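Local coordinates for coenzyme F420-dependent N(5),N(10)-methenyltetrahydromethanopterin reductase-related protein (Desulfurobacterium thermolithotrophum DSM 11699, PDB 6HUZ), which is a bacterial paralog of [Fe]-hydrogenase that binds the iron-guanylylpyridinol cofactor and uses tetrahydrofolate derivatives as substrates, at residues 158-163 / 200-205; 213-218 / 281-286; 221-226 / 272-277; 243-248 / 260-265. All blocks are in the same frame, centred on the assembly; numbering follows the deposited sequence.

Contact 1 of 4, residues 158-163 / 200-205. With GUE (5,10-Methenyltetrahydrofolate), chain C.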
# COMPACT_ATOMS: atom_id res chain seq x y z
N HIS A 158 14.90 17.62 12.82
CA HIS A 158 15.35 16.23 12.99
C HIS A 158 16.06 15.79 11.76
O HIS A 158 16.05 16.49 10.75
CB HIS A 158 14.03 15.33 13.06
CG HIS A 158 13.08 15.73 11.97
ND1 HIS A 158 12.11 16.70 12.17
CD2 HIS A 158 13.07 15.37 10.66
CE1 HIS A 158 11.52 16.88 10.99
NE2 HIS A 158 12.07 16.10 10.06
N TYR A 159 16.63 14.60 11.82
CA TYR A 159 17.26 13.95 10.68
C TYR A 159 16.89 12.44 10.73
O TYR A 159 16.78 11.87 11.83
CB TYR A 159 18.78 14.05 10.71
CG TYR A 159 19.33 15.41 10.32
CD1 TYR A 159 19.28 15.85 9.01
CD2 TYR A 159 19.92 16.24 11.27
CE1 TYR A 159 19.80 17.08 8.64
CE2 TYR A 159 20.45 17.48 10.92
CZ TYR A 159 20.38 17.90 9.60
OH TYR A 159 20.86 19.12 9.22
N LEU A 160 16.74 11.81 9.56
CA LEU A 160 16.49 10.39 9.45
C LEU A 160 17.85 9.84 9.07
O LEU A 160 18.42 10.27 8.06
CB LEU A 160 15.44 10.08 8.38
CG LEU A 160 14.09 10.75 8.55
CD1 LEU A 160 13.06 10.14 7.58
CD2 LEU A 160 13.59 10.62 9.96
N ILE A 161 18.36 8.90 9.89
CA ILE A 161 19.68 8.27 9.75
C ILE A 161 19.55 6.79 9.51
O ILE A 161 19.01 6.03 10.34
CB ILE A 161 20.58 8.58 11.01
CG1 ILE A 161 20.80 10.10 11.15
CG2 ILE A 161 21.94 7.86 10.94
CD1 ILE A 161 21.20 10.49 12.58
N ALA A 162 20.03 6.36 8.36
CA ALA A 162 19.91 4.95 7.95
C ALA A 162 20.78 4.01 8.77
O ALA A 162 21.95 4.26 8.96
CB ALA A 162 20.27 4.81 6.47
N THR A 163 20.19 2.89 9.23
CA THR A 163 20.91 1.88 10.00
C THR A 163 20.99 0.59 9.15
O THR A 163 20.44 0.53 8.06
CB THR A 163 20.18 1.57 11.32
OG1 THR A 163 18.99 0.84 11.02
CG2 THR A 163 19.86 2.83 12.12
N SER A 200 13.75 6.50 2.80
CA SER A 200 13.03 7.13 1.68
C SER A 200 11.46 7.20 1.85
O SER A 200 10.89 8.29 1.76
CB SER A 200 13.40 6.44 0.36
OG SER A 200 12.55 6.76 -0.72
N PRO A 201 10.73 6.08 2.07
CA PRO A 201 9.26 6.19 2.21
C PRO A 201 8.82 7.02 3.41
O PRO A 201 7.72 7.58 3.42
CB PRO A 201 8.80 4.72 2.31
CG PRO A 201 9.97 3.96 2.78
CD PRO A 201 11.18 4.68 2.17
N VAL A 202 9.66 7.13 4.43
CA VAL A 202 9.31 7.94 5.62
C VAL A 202 9.73 9.41 5.44
O VAL A 202 8.95 10.29 5.81
CB VAL A 202 9.91 7.34 6.92
CG1 VAL A 202 9.72 8.29 8.11
CG2 VAL A 202 9.27 5.96 7.23
N GLY A 203 10.92 9.67 4.91
CA GLY A 203 11.46 11.03 4.73
C GLY A 203 11.09 11.85 3.50
O GLY A 203 10.92 13.08 3.59
N ASP A 204 11.03 11.21 2.35
CA ASP A 204 10.69 11.85 1.06
C ASP A 204 9.27 12.41 1.03
O ASP A 204 8.49 12.21 1.95
CB ASP A 204 10.76 10.83 -0.09
CG ASP A 204 12.11 10.22 -0.32
OD1 ASP A 204 13.11 10.67 0.33
OD2 ASP A 204 12.19 9.30 -1.15
N MET A 205 8.96 13.09 -0.06
CA MET A 205 7.65 13.67 -0.30
C MET A 205 6.53 12.61 -0.20
O MET A 205 5.42 12.99 0.15
CB MET A 205 7.61 14.38 -1.65
CG MET A 205 8.04 13.51 -2.79
SD MET A 205 7.72 14.41 -4.32
CE MET A 205 8.61 13.27 -5.56
N1 GUE C . 8.83 17.09 3.20
C2 GUE C . 9.41 15.88 3.40
N3 GUE C . 10.23 15.31 2.51
C4 GUE C . 10.58 15.87 1.36
C6 GUE C . 10.19 19.44 0.06
C1' GUE C . 11.19 18.25 -6.20
C2' GUE C . 10.64 17.14 -5.54
C3' GUE C . 10.29 17.23 -4.19
C4' GUE C . 10.50 18.42 -3.47
C5' GUE C . 11.08 19.52 -4.14
O4 GUE C . 11.36 15.29 0.59
C4A GUE C . 10.02 17.22 1.09
N5 GUE C . 10.18 17.98 -0.06
C7 GUE C . 8.82 19.75 0.65
N8 GUE C . 8.56 19.01 1.88
C8A GUE C . 9.11 17.79 2.09
N2 GUE C . 9.09 15.22 4.54
C9 GUE C . 10.09 19.83 -1.43
N10 GUE C . 10.24 18.53 -2.08
C6' GUE C . 11.41 19.43 -5.49
C11 GUE C . 11.57 18.17 -7.66
O11 GUE C . 11.11 17.28 -8.37
N GUE C . 12.43 19.06 -8.15
CA GUE C . 13.00 18.96 -9.50
C GUE C . 14.51 18.95 -9.47
OX1 GUE C . 15.12 19.51 -8.53
OX2 GUE C . 15.14 18.37 -10.39
CB GUE C . 12.46 20.06 -10.42
CG GUE C . 11.44 20.99 -9.76
CD GUE C . 11.03 22.16 -10.65
OE1 GUE C . 9.80 22.43 -10.73
OE2 GUE C . 11.92 22.81 -11.25
C1 GUE C . 10.20 17.55 -1.26

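Contact 2 of 4, residues 213-218 / 281-286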
# COMPACT_ATOMS: atom_id res chain seq x y z
N ALA A 213 -1.91 6.18 4.41
CA ALA A 213 -2.16 4.73 4.35
C ALA A 213 -1.95 4.04 5.71
O ALA A 213 -2.71 3.16 6.12
CB ALA A 213 -1.24 4.11 3.30
N PHE A 214 -0.93 4.45 6.42
CA PHE A 214 -0.61 3.89 7.73
C PHE A 214 -1.71 4.27 8.68
O PHE A 214 -2.22 3.40 9.38
CB PHE A 214 0.72 4.46 8.23
CG PHE A 214 0.97 4.13 9.68
CD1 PHE A 214 1.58 2.95 10.04
CD2 PHE A 214 0.55 4.99 10.68
CE1 PHE A 214 1.78 2.64 11.39
CE2 PHE A 214 0.77 4.70 12.00
CZ PHE A 214 1.37 3.52 12.36
N ALA A 215 -2.09 5.57 8.72
CA ALA A 215 -3.17 6.03 9.61
C ALA A 215 -4.49 5.32 9.24
O ALA A 215 -5.25 4.99 10.12
CB ALA A 215 -3.36 7.54 9.50
N GLY A 216 -4.74 5.14 7.93
CA GLY A 216 -5.94 4.46 7.44
C GLY A 216 -5.97 3.00 7.89
O GLY A 216 -7.04 2.48 8.20
N ALA A 217 -4.81 2.33 7.92
CA ALA A 217 -4.72 0.92 8.36
C ALA A 217 -5.01 0.83 9.84
O ALA A 217 -5.63 -0.14 10.28
CB ALA A 217 -3.35 0.35 8.08
N ILE A 218 -4.56 1.82 10.61
CA ILE A 218 -4.82 1.77 12.05
C ILE A 218 -6.31 2.06 12.26
O ILE A 218 -6.94 1.44 13.11
CB ILE A 218 -3.93 2.76 12.82
CG1 ILE A 218 -2.43 2.41 12.60
CG2 ILE A 218 -4.28 2.74 14.31
CD1 ILE A 218 -2.05 0.97 12.91
N GLN A 281 -14.20 7.29 12.96
CA GLN A 281 -13.62 7.04 11.65
C GLN A 281 -13.37 8.32 10.84
O GLN A 281 -13.92 8.46 9.75
CB GLN A 281 -14.53 6.09 10.84
CG GLN A 281 -14.62 4.70 11.42
CD GLN A 281 -15.45 3.81 10.54
OE1 GLN A 281 -16.54 3.40 10.92
NE2 GLN A 281 -14.94 3.47 9.36
N PRO A 282 -12.53 9.25 11.34
CA PRO A 282 -12.25 10.50 10.58
C PRO A 282 -11.74 10.30 9.15
O PRO A 282 -12.21 10.97 8.25
CB PRO A 282 -11.16 11.18 11.41
CG PRO A 282 -10.69 10.16 12.38
CD PRO A 282 -11.79 9.22 12.62
N LEU A 283 -10.75 9.43 8.96
CA LEU A 283 -10.24 9.22 7.61
C LEU A 283 -11.25 8.57 6.68
O LEU A 283 -11.34 8.98 5.53
CB LEU A 283 -8.95 8.38 7.64
CG LEU A 283 -7.72 9.09 8.20
CD1 LEU A 283 -6.55 8.13 8.31
CD2 LEU A 283 -7.33 10.29 7.35
N THR A 284 -12.02 7.57 7.15
CA THR A 284 -13.00 6.91 6.25
C THR A 284 -13.97 7.96 5.74
O THR A 284 -14.22 8.12 4.52
CB THR A 284 -13.80 5.82 6.99
OG1 THR A 284 -12.92 4.92 7.66
CG2 THR A 284 -14.71 5.03 6.06
N VAL A 285 -14.52 8.72 6.69
CA VAL A 285 -15.47 9.77 6.33
C VAL A 285 -14.85 10.82 5.40
O VAL A 285 -15.48 11.24 4.43
CB VAL A 285 -16.01 10.37 7.64
CG1 VAL A 285 -16.52 11.77 7.41
CG2 VAL A 285 -17.11 9.48 8.22
N THR A 286 -13.62 11.25 5.70
CA THR A 286 -12.95 12.24 4.87
C THR A 286 -12.69 11.66 3.49
O THR A 286 -12.87 12.35 2.49
CB THR A 286 -11.66 12.72 5.55
OG1 THR A 286 -12.01 13.40 6.76
CG2 THR A 286 -10.87 13.71 4.70

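Contact 3 of 4, residues 221-226 / 272-277. With GUE (5,10-Methenyltetrahydrofolate), chain B.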
# COMPACT_ATOMS: atom_id res chain seq x y z
N TYR A 221 -8.03 -1.09 11.59
CA TYR A 221 -7.77 -2.06 12.65
C TYR A 221 -8.70 -1.76 13.84
O TYR A 221 -9.27 -2.68 14.43
CB TYR A 221 -6.28 -1.94 13.09
CG TYR A 221 -6.01 -2.53 14.44
CD1 TYR A 221 -5.71 -3.87 14.59
CD2 TYR A 221 -6.05 -1.74 15.59
CE1 TYR A 221 -5.47 -4.43 15.84
CE2 TYR A 221 -5.82 -2.28 16.84
CZ TYR A 221 -5.54 -3.63 16.97
OH TYR A 221 -5.29 -4.19 18.19
N LYS A 222 -8.85 -0.47 14.22
CA LYS A 222 -9.73 -0.12 15.37
C LYS A 222 -11.21 -0.49 15.08
O LYS A 222 -11.89 -1.00 15.96
CB LYS A 222 -9.60 1.36 15.73
CG LYS A 222 -8.34 1.67 16.53
CD LYS A 222 -7.77 3.04 16.22
CE LYS A 222 -8.71 4.17 16.53
NZ LYS A 222 -8.60 5.26 15.53
N VAL A 223 -11.70 -0.24 13.84
CA VAL A 223 -13.08 -0.60 13.49
C VAL A 223 -13.21 -2.13 13.55
O VAL A 223 -14.19 -2.64 14.07
CB VAL A 223 -13.46 -0.11 12.07
CG1 VAL A 223 -14.84 -0.65 11.66
CG2 VAL A 223 -13.46 1.41 12.01
N SER A 224 -12.22 -2.85 13.03
CA SER A 224 -12.22 -4.33 13.04
C SER A 224 -12.23 -4.92 14.46
O SER A 224 -12.99 -5.84 14.74
CB SER A 224 -11.00 -4.86 12.30
OG SER A 224 -11.18 -4.61 10.92
N ARG A 225 -11.38 -4.40 15.33
CA ARG A 225 -11.24 -4.84 16.72
C ARG A 225 -12.48 -4.52 17.56
O ARG A 225 -12.97 -5.39 18.29
CB ARG A 225 -10.00 -4.12 17.35
CG ARG A 225 -9.79 -4.25 18.88
CD ARG A 225 -8.79 -3.20 19.45
NE ARG A 225 -9.37 -1.84 19.50
CZ ARG A 225 -8.69 -0.72 19.72
NH1 ARG A 225 -7.38 -0.75 19.93
NH2 ARG A 225 -9.32 0.45 19.73
N ASP A 226 -12.97 -3.28 17.46
CA ASP A 226 -14.12 -2.83 18.27
C ASP A 226 -15.51 -3.00 17.71
O ASP A 226 -16.40 -3.20 18.50
CB ASP A 226 -14.01 -1.33 18.57
CG ASP A 226 -12.74 -0.90 19.26
OD1 ASP A 226 -12.09 -1.77 19.89
OD2 ASP A 226 -12.40 0.30 19.17
N GLN A 272 -19.37 2.69 1.74
CA GLN A 272 -20.52 3.13 2.54
C GLN A 272 -20.86 2.15 3.68
O GLN A 272 -21.27 2.58 4.76
CB GLN A 272 -21.76 3.33 1.65
CG GLN A 272 -21.60 4.41 0.58
CD GLN A 272 -20.84 5.64 1.06
OE1 GLN A 272 -21.31 6.42 1.88
NE2 GLN A 272 -19.64 5.85 0.55
N SER A 273 -20.67 0.86 3.44
CA SER A 273 -21.01 -0.16 4.43
C SER A 273 -19.95 -0.34 5.50
O SER A 273 -20.14 -1.13 6.41
CB SER A 273 -21.34 -1.48 3.74
OG SER A 273 -22.60 -1.35 3.10
N MET A 274 -18.84 0.39 5.40
CA MET A 274 -17.80 0.28 6.43
C MET A 274 -17.74 1.57 7.25
O MET A 274 -16.84 1.74 8.08
CB MET A 274 -16.47 -0.11 5.79
CG MET A 274 -16.35 -1.61 5.51
SD MET A 274 -16.40 -2.67 7.03
CE MET A 274 -14.93 -2.01 7.96
N ILE A 275 -18.72 2.50 7.04
CA ILE A 275 -18.80 3.74 7.83
C ILE A 275 -19.71 3.29 8.99
O ILE A 275 -20.93 3.45 8.93
CB ILE A 275 -19.39 4.92 7.02
CG1 ILE A 275 -18.45 5.29 5.86
CG2 ILE A 275 -19.64 6.14 7.90
CD1 ILE A 275 -19.10 6.21 4.80
N LEU A 276 -19.11 2.67 10.02
CA LEU A 276 -19.86 2.12 11.16
C LEU A 276 -19.91 3.01 12.42
O LEU A 276 -20.86 2.88 13.18
CB LEU A 276 -19.35 0.71 11.47
CG LEU A 276 -19.41 -0.26 10.27
CD1 LEU A 276 -18.57 -1.51 10.52
CD2 LEU A 276 -20.83 -0.63 9.94
N ASP A 277 -18.92 3.90 12.62
CA ASP A 277 -18.92 4.82 13.78
C ASP A 277 -18.29 6.11 13.29
O ASP A 277 -17.06 6.28 13.38
CB ASP A 277 -18.14 4.25 14.98
CG ASP A 277 -18.19 5.13 16.23
OD1 ASP A 277 -18.69 6.28 16.13
OD2 ASP A 277 -17.74 4.67 17.30
N1 GUE B . -18.77 -3.53 3.93
C2 GUE B . -18.11 -4.01 2.84
N3 GUE B . -17.61 -5.25 2.78
C4 GUE B . -17.72 -6.13 3.76
C6 GUE B . -19.89 -6.21 6.90
C1' GUE B . -16.67 -10.76 10.14
C2' GUE B . -15.84 -10.05 9.27
C3' GUE B . -16.34 -8.98 8.53
C4' GUE B . -17.70 -8.61 8.63
C5' GUE B . -18.53 -9.35 9.48
O4 GUE B . -17.24 -7.27 3.63
C4A GUE B . -18.46 -5.70 4.97
N5 GUE B . -18.66 -6.42 6.15
C7 GUE B . -19.83 -4.73 7.25
N8 GUE B . -19.65 -3.88 6.08
C8A GUE B . -18.98 -4.33 4.99
N2 GUE B . -17.94 -3.16 1.81
C9 GUE B . -19.54 -6.95 8.20
N10 GUE B . -18.27 -7.58 7.84
C6' GUE B . -18.01 -10.41 10.23
C11 GUE B . -16.14 -11.93 10.94
O11 GUE B . -14.94 -12.06 11.12
N GUE B . -17.01 -12.82 11.43
CA GUE B . -16.59 -14.07 12.07
C GUE B . -17.20 -15.28 11.40
OX1 GUE B . -18.31 -15.16 10.82
OX2 GUE B . -16.60 -16.38 11.44
CB GUE B . -16.86 -14.06 13.58
CG GUE B . -17.48 -12.75 14.09
CD GUE B . -17.88 -12.82 15.56
OE1 GUE B . -17.56 -11.84 16.30
OE2 GUE B . -18.51 -13.82 15.98
C1 GUE B . -17.80 -7.17 6.72

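Contact 4 of 4, residues 243-248 / 260-265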
# COMPACT_ATOMS: atom_id res chain seq x y z
N LEU A 243 -3.04 -2.72 0.27
CA LEU A 243 -1.88 -1.92 -0.09
C LEU A 243 -1.00 -2.56 -1.15
O LEU A 243 -0.52 -1.83 -2.02
CB LEU A 243 -1.10 -1.53 1.17
CG LEU A 243 -1.95 -0.83 2.24
CD1 LEU A 243 -1.12 -0.46 3.45
CD2 LEU A 243 -2.75 0.37 1.67
N GLN A 244 -0.82 -3.89 -1.13
CA GLN A 244 -0.03 -4.59 -2.16
C GLN A 244 -0.74 -4.38 -3.50
O GLN A 244 -0.10 -4.09 -4.49
CB GLN A 244 0.01 -6.09 -1.87
CG GLN A 244 0.87 -6.93 -2.81
CD GLN A 244 2.31 -6.47 -2.88
OE1 GLN A 244 3.15 -6.83 -2.05
NE2 GLN A 244 2.61 -5.66 -3.87
N VAL A 245 -2.08 -4.54 -3.54
CA VAL A 245 -2.82 -4.37 -4.78
C VAL A 245 -2.66 -2.97 -5.37
O VAL A 245 -2.38 -2.83 -6.57
CB VAL A 245 -4.31 -4.76 -4.60
CG1 VAL A 245 -5.17 -4.24 -5.74
CG2 VAL A 245 -4.44 -6.27 -4.46
N ILE A 246 -2.86 -1.93 -4.56
CA ILE A 246 -2.72 -0.56 -5.06
C ILE A 246 -1.30 -0.36 -5.56
O ILE A 246 -1.13 0.13 -6.65
CB ILE A 246 -3.08 0.53 -4.01
CG1 ILE A 246 -4.61 0.44 -3.67
CG2 ILE A 246 -2.71 1.94 -4.54
CD1 ILE A 246 -4.96 1.22 -2.41
N SER A 247 -0.30 -0.73 -4.76
CA SER A 247 1.12 -0.57 -5.16
C SER A 247 1.40 -1.29 -6.51
O SER A 247 2.03 -0.71 -7.40
CB SER A 247 2.04 -1.18 -4.09
OG SER A 247 3.38 -0.85 -4.42
N SER A 248 0.94 -2.56 -6.66
CA SER A 248 1.16 -3.34 -7.88
C SER A 248 0.54 -2.66 -9.11
O SER A 248 1.14 -2.64 -10.19
CB SER A 248 0.55 -4.75 -7.76
OG SER A 248 1.22 -5.45 -6.71
N LYS A 260 -8.73 3.04 -13.45
CA LYS A 260 -9.62 2.24 -14.29
C LYS A 260 -9.90 0.85 -13.72
O LYS A 260 -11.03 0.37 -13.77
CB LYS A 260 -9.02 2.08 -15.69
CG LYS A 260 -9.90 1.28 -16.66
CD LYS A 260 -11.20 1.99 -16.96
CE LYS A 260 -11.80 1.58 -18.29
NZ LYS A 260 -10.95 1.98 -19.45
N LEU A 261 -8.87 0.19 -13.23
CA LEU A 261 -9.10 -1.16 -12.72
C LEU A 261 -9.80 -1.24 -11.36
O LEU A 261 -10.63 -2.11 -11.21
CB LEU A 261 -7.79 -1.92 -12.72
CG LEU A 261 -7.21 -2.10 -14.15
CD1 LEU A 261 -5.72 -2.42 -14.09
CD2 LEU A 261 -7.98 -3.16 -14.93
N LEU A 262 -9.51 -0.36 -10.38
CA LEU A 262 -10.21 -0.50 -9.09
C LEU A 262 -11.70 -0.09 -9.17
O LEU A 262 -12.55 -0.68 -8.47
CB LEU A 262 -9.52 0.33 -7.99
CG LEU A 262 -8.23 -0.23 -7.43
CD1 LEU A 262 -7.63 0.74 -6.41
CD2 LEU A 262 -8.48 -1.58 -6.77
N ASN A 263 -12.00 0.91 -10.02
CA ASN A 263 -13.35 1.46 -10.21
C ASN A 263 -13.73 2.34 -9.00
O ASN A 263 -14.10 1.85 -7.91
CB ASN A 263 -14.42 0.38 -10.51
CG ASN A 263 -15.74 0.99 -10.98
OD1 ASN A 263 -16.18 2.02 -10.45
ND2 ASN A 263 -16.40 0.40 -11.96
N VAL A 264 -13.63 3.65 -9.19
CA VAL A 264 -13.92 4.63 -8.12
C VAL A 264 -15.39 4.48 -7.64
O VAL A 264 -15.67 4.50 -6.44
CB VAL A 264 -13.65 6.07 -8.66
CG1 VAL A 264 -14.25 7.13 -7.76
CG2 VAL A 264 -12.15 6.30 -8.83
N ASP A 265 -16.31 4.35 -8.57
CA ASP A 265 -17.73 4.20 -8.22
C ASP A 265 -17.93 2.99 -7.31
O ASP A 265 -18.69 3.07 -6.35
CB ASP A 265 -18.59 4.05 -9.48
CG ASP A 265 -18.69 5.36 -10.23
OD1 ASP A 265 -18.50 6.42 -9.60
OD2 ASP A 265 -18.94 5.33 -11.46

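Contact 1 of 4, residues 158-163 / 200-205
L160 drops one methyl onto the bare backbone of G203, its CD1 lying 3.4 Å from G203 CA, a little tighter than ordinary van der Waals contact. With its CG beside the backbone N and anti to the carbonyl carbon (chi1 -57°), the leucine leans over the last turn of helix 196-203. CD1 also touches V202 at the CG1 branch, 3.9 Å away. The closeness of the methyl leaves no room for a beta carbon on G203. This is strand-on-helix packing: strand 158-163, running parallel to strand 190-195, lies against the short helix that leads from the Rossmann-like N-terminal part into the helical C-terminal part. Just past the packed methyl the chain serves the substrate. G203 O accepts a markedly bent hydrogen bond (131°) from N2 of methenyltetrahydrofolate at 3.0 Å, while M205 SD rests 3.8 Å from C3' of the ligand's aminobenzoyl ring. D204, which leaves the helix here, lines the same pocket with its backbone, and its side chain is held from behind: S200 OG gives its proton to D204 OD2 at 2.6 Å, coming from above the carboxylate plane, and that same oxygen is held by Q238 of the second subunit; OD1 takes H146 NE2. The second subunit also reaches this turn through S270, which bonds V202 O, and it supplies T230, S270 and S273 to the same ligand.

Contact 2 of 4, residues 213-218 / 281-286
L283 points one prong of its fork straight at the neighbouring helix. Its CG stands beside the backbone N and anti to the carbonyl carbon (chi1 -71°), which sends CD1 between the side chain of A215 and the backbone of G216. CD1 meets A215 CB at 3.5 Å, tighter than a usual methyl-methyl distance, and it sits equally near, 3.5 Å, to G216 N. Because the receiving residues are an alanine and a glycine, the backbones can close to 6.4 Å between G216 CA and L283 CA. Polar groups fix the start of the second helix. E219, one turn further along helix 207-228, takes L283 N on OE2 and T284 OG1 on OE1. Q281, at the N-cap position, turns its amide back so that NE2 gives a hydrogen bond to T284 OG1 at 3.0 Å. Further on, P282 O accepts both T286 N and T286 OG1, which arrive from opposite faces of its plane. L283 also packs on T286 of the second subunit. Such close approach of two helices over small residues, here the first turn of helix 282-292 against the middle of helix 207-228, belongs to the all-helical C-terminal part of the HMD family, which in this dimer packs against its counterpart.

Contact 3 of 4, residues 221-226 / 272-277
M274 links helix 207-228 to the pterin of a bound methenyltetrahydrofolate, touching V223 with its last carbon and the ligand with the atoms before it. From CB the chain passes to CG, which sits 3.5 Å from ligand N1, above the face of the ring. The bend at chi2 (-63°) keeps SD over the same face, 3.6 Å from N8 and almost as near C8A. A second bend at chi3 (-60°) turns CE away from the pterin, to 3.9 Å from V223 CG1. That valine methyl, set anti to its own backbone N, has a second neighbour in L276 CD1 at 4.0 Å, the two side chains crossing at about a right angle. One polar hold on the ligand comes from the residue before: S273 O accepts N8 at 2.8 Å in a fairly straight bond (158°), with T230 and S270 adding others. Across the dimer, G203 O and K17 of the second subunit bond the same ligand, and V208 of that subunit packs on M274. Replacing M274 by an alanine would probably uncover the pterin face around N8 and leave V223 CG1 facing a gap where CE had been. The division of labour is clear: a backbone carbonyl reads the N8-H, whereas thioether and aliphatic carbons supply apolar surface, so the cover over this face probably rests on dispersion and the methionine's bent shape.

Contact 4 of 4, residues 243-248 / 260-265
The sharply bent end of helix 232-262 folds back toward its own middle here, and L262, its last residue, lands on V245 and I246. I246 and L262 are sixteen residues apart, with helix all the way between, yet I246 CA and L262 CA come to within 8.5 Å of each other, far less than a straight helix of that length would allow. The contact therefore marks an internal turn in the longest helix of the C-terminal helical part. L262 does the work with both branches of its fork. CD1 meets the flank of the isoleucine at I246 CG1, 4.1 Å away, the two side chains crossing at about a right angle. CD2 reaches V245 CG1 more loosely, at 4.4 Å. I246 holds CG1 beside its backbone N (chi1 -66°), which sets that branch where the leucine can meet it. L249 and L258, from the same helix, add to the apolar cluster: L249 packs on L262 and L258 on I246. The dimer partner comes close as well: I246 packs on L243 of the second subunit, S247 OG bonds A240 O of that subunit, and L262 itself touches V202 of the partner chain, while V245 packs on T316 and S317 of its own chain. Beyond L262 the helix stops at N263, whose positive phi of 75° breaks the run. The same asparagine serves as N-cap for helix 264-271, its OD1 accepting the backbone N of A266.

How the contacts relate
Contact 1 comes first along the chain and stands apart, about 23 to 32 Å (centre to centre) from the others, at the junction between the N-terminal Rossmann-like part and the helices. Contacts 2, 3 and 4 lie in the helical C-terminal part, nested: 4 inside the loop closed by 3, and 3 inside that closed by 2. Contacts 2 and 3 share helix 207-228, have centres about 10 Å apart, and touch through Q281, whose amide meets L276 N and M274 O. All four reach the second subunit, and residues of contacts 1 and 3 contribute to each methenyltetrahydrofolate site from opposite chains, so substrate binding probably depends on the dimer.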